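Local coordinates for protein vanadium-dependent bromoperoxidase (Corallina officinalis, PDB 1QHB) that uses bound vanadate to halogenate organic substrates with bromide and hydrogen peroxide, working as a homododecamer whose subunits each also bind a stabilising calcium ion, at residues V372-A377 with E580-N585. Sequence-based numbering, arbitrary orientation.
Sequences VNFGSA and ENFFFN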
# COMPACT_ATOMS: atom_id res chain seq x y z
N VAL A 372 -27.08 23.78 18.50
CA VAL A 372 -25.72 23.48 18.07
C VAL A 372 -25.75 22.99 16.62
O VAL A 372 -25.09 23.54 15.75
CB VAL A 372 -25.06 22.43 18.99
CG1 VAL A 372 -23.68 22.09 18.46
CG2 VAL A 372 -24.98 22.96 20.41
N ASN A 373 -26.45 21.87 16.41
CA ASN A 373 -26.63 21.34 15.07
C ASN A 373 -28.08 21.66 14.69
O ASN A 373 -29.08 21.34 15.38
CB ASN A 373 -26.46 19.82 14.96
CG ASN A 373 -25.05 19.31 15.14
OD1 ASN A 373 -24.08 20.06 15.03
ND2 ASN A 373 -24.85 18.04 15.47
N PHE A 374 -28.28 22.08 13.43
CA PHE A 374 -29.60 22.30 12.84
C PHE A 374 -30.40 23.43 13.46
O PHE A 374 -31.60 23.59 13.14
CB PHE A 374 -30.44 20.97 12.86
CG PHE A 374 -29.58 19.76 12.55
CD1 PHE A 374 -28.77 19.71 11.43
CD2 PHE A 374 -29.52 18.72 13.47
CE1 PHE A 374 -27.95 18.63 11.20
CE2 PHE A 374 -28.71 17.62 13.25
CZ PHE A 374 -27.92 17.58 12.11
N GLY A 375 -29.80 24.24 14.33
CA GLY A 375 -30.42 25.35 15.00
C GLY A 375 -29.71 26.68 14.77
O GLY A 375 -28.86 26.87 13.87
N SER A 376 -30.03 27.66 15.64
CA SER A 376 -29.43 28.98 15.40
C SER A 376 -27.92 29.02 15.44
O SER A 376 -27.28 29.70 14.60
CB SER A 376 -30.10 29.94 16.37
OG SER A 376 -29.80 29.59 17.69
N ALA A 377 -27.24 28.37 16.37
CA ALA A 377 -25.77 28.43 16.45
C ALA A 377 -25.12 27.86 15.20
O ALA A 377 -24.10 28.36 14.71
CB ALA A 377 -25.21 27.64 17.61
N GLU A 580 -27.23 11.88 11.48
CA GLU A 580 -28.66 11.99 11.25
C GLU A 580 -29.04 11.80 9.78
O GLU A 580 -28.28 11.93 8.83
CB GLU A 580 -29.16 13.35 11.77
CG GLU A 580 -29.12 13.53 13.27
CD GLU A 580 -27.80 13.97 13.83
OE1 GLU A 580 -26.82 14.38 13.18
OE2 GLU A 580 -27.70 13.94 15.09
N ASN A 581 -30.34 11.57 9.57
CA ASN A 581 -30.88 11.38 8.21
C ASN A 581 -31.58 12.68 7.84
O ASN A 581 -32.67 13.01 8.31
CB ASN A 581 -31.84 10.20 8.27
CG ASN A 581 -32.77 10.08 7.09
OD1 ASN A 581 -32.50 10.57 6.00
ND2 ASN A 581 -33.91 9.43 7.29
N PHE A 582 -30.96 13.45 6.96
CA PHE A 582 -31.53 14.74 6.58
C PHE A 582 -30.80 15.28 5.36
O PHE A 582 -29.87 14.70 4.82
CB PHE A 582 -31.37 15.73 7.73
CG PHE A 582 -29.99 16.35 7.85
CD1 PHE A 582 -28.99 15.66 8.52
CD2 PHE A 582 -29.71 17.59 7.28
CE1 PHE A 582 -27.72 16.23 8.64
CE2 PHE A 582 -28.45 18.14 7.40
CZ PHE A 582 -27.44 17.47 8.09
N PHE A 583 -31.27 16.44 4.92
CA PHE A 583 -30.58 17.08 3.78
C PHE A 583 -31.02 18.53 3.77
O PHE A 583 -32.02 18.91 4.34
CB PHE A 583 -30.85 16.36 2.48
CG PHE A 583 -32.29 16.41 2.08
CD1 PHE A 583 -33.18 15.45 2.53
CD2 PHE A 583 -32.76 17.45 1.29
CE1 PHE A 583 -34.51 15.50 2.18
CE2 PHE A 583 -34.10 17.52 0.92
CZ PHE A 583 -34.96 16.53 1.35
N PHE A 584 -30.20 19.31 3.10
CA PHE A 584 -30.51 20.72 2.90
C PHE A 584 -31.16 20.78 1.51
O PHE A 584 -30.70 20.23 0.52
CB PHE A 584 -29.25 21.57 2.90
CG PHE A 584 -28.56 21.74 4.21
CD1 PHE A 584 -29.10 22.65 5.12
CD2 PHE A 584 -27.41 21.03 4.53
CE1 PHE A 584 -28.47 22.89 6.33
CE2 PHE A 584 -26.82 21.25 5.79
CZ PHE A 584 -27.35 22.18 6.65
N ASN A 585 -32.29 21.46 1.48
CA ASN A 585 -33.03 21.76 0.26
C ASN A 585 -32.52 23.12 -0.21
O ASN A 585 -32.76 24.05 0.55
CB ASN A 585 -34.53 21.78 0.50
CG ASN A 585 -35.26 22.12 -0.79
OD1 ASN A 585 -35.82 21.24 -1.44
ND2 ASN A 585 -35.23 23.39 -1.15
O HOH W 1 -26.45 15.89 15.80
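The F374 ring drives its edge at the face of F582, a T-shaped aromatic pair that shows how one ring can join two chain regions some two hundred residues apart. The ring centroids lie 4.7 Å apart and the planes meet at 65°. CE1 of F374 leads the approach, standing 3.4 Å from CZ of F582 and off-centre, toward the rim of that ring. The two side chains reach this meeting from opposite directions: F582 turns CG between its own backbone N and carbonyl carbon (chi1 79°), which sets the ring's face against F374.

The neighbouring edge of F374 serves a second partner. E580 bends its chain about CB-CG, and its OE1 comes to 3.5 Å from CZ of F374, near the ring plane, where the C-H edge carries slight positive charge and probably suits a carboxylate oxygen. The carboxylate itself is turned 78° from the ring. ND2 of N373 donates to a water oxygen 2.7 Å away; this water lies between N373 and the E580 carboxylate, though its modelled distance to OE2 is too short to be trusted in detail. CB of N373 lies over one face of the F374 ring, 3.5 Å above its plane. Cutting F374 back to an alanine would probably leave the face of F582 without its edge partner and OE1 of E580 without the ring edge beside it.

Y578 also meets both rings, enlarging the aromatic cluster, and T131 of a second subunit hydrogen-bonds ND2 of N373. Such edge-to-face packing here ties the lead-in to helix 376-402 to the C-terminal loop before strand 585-587, close to F359 of the calcium site, where the F374 side chain is about 9 Å from the calcium ion, at an intersubunit surface of the haloperoxidase dodecamer.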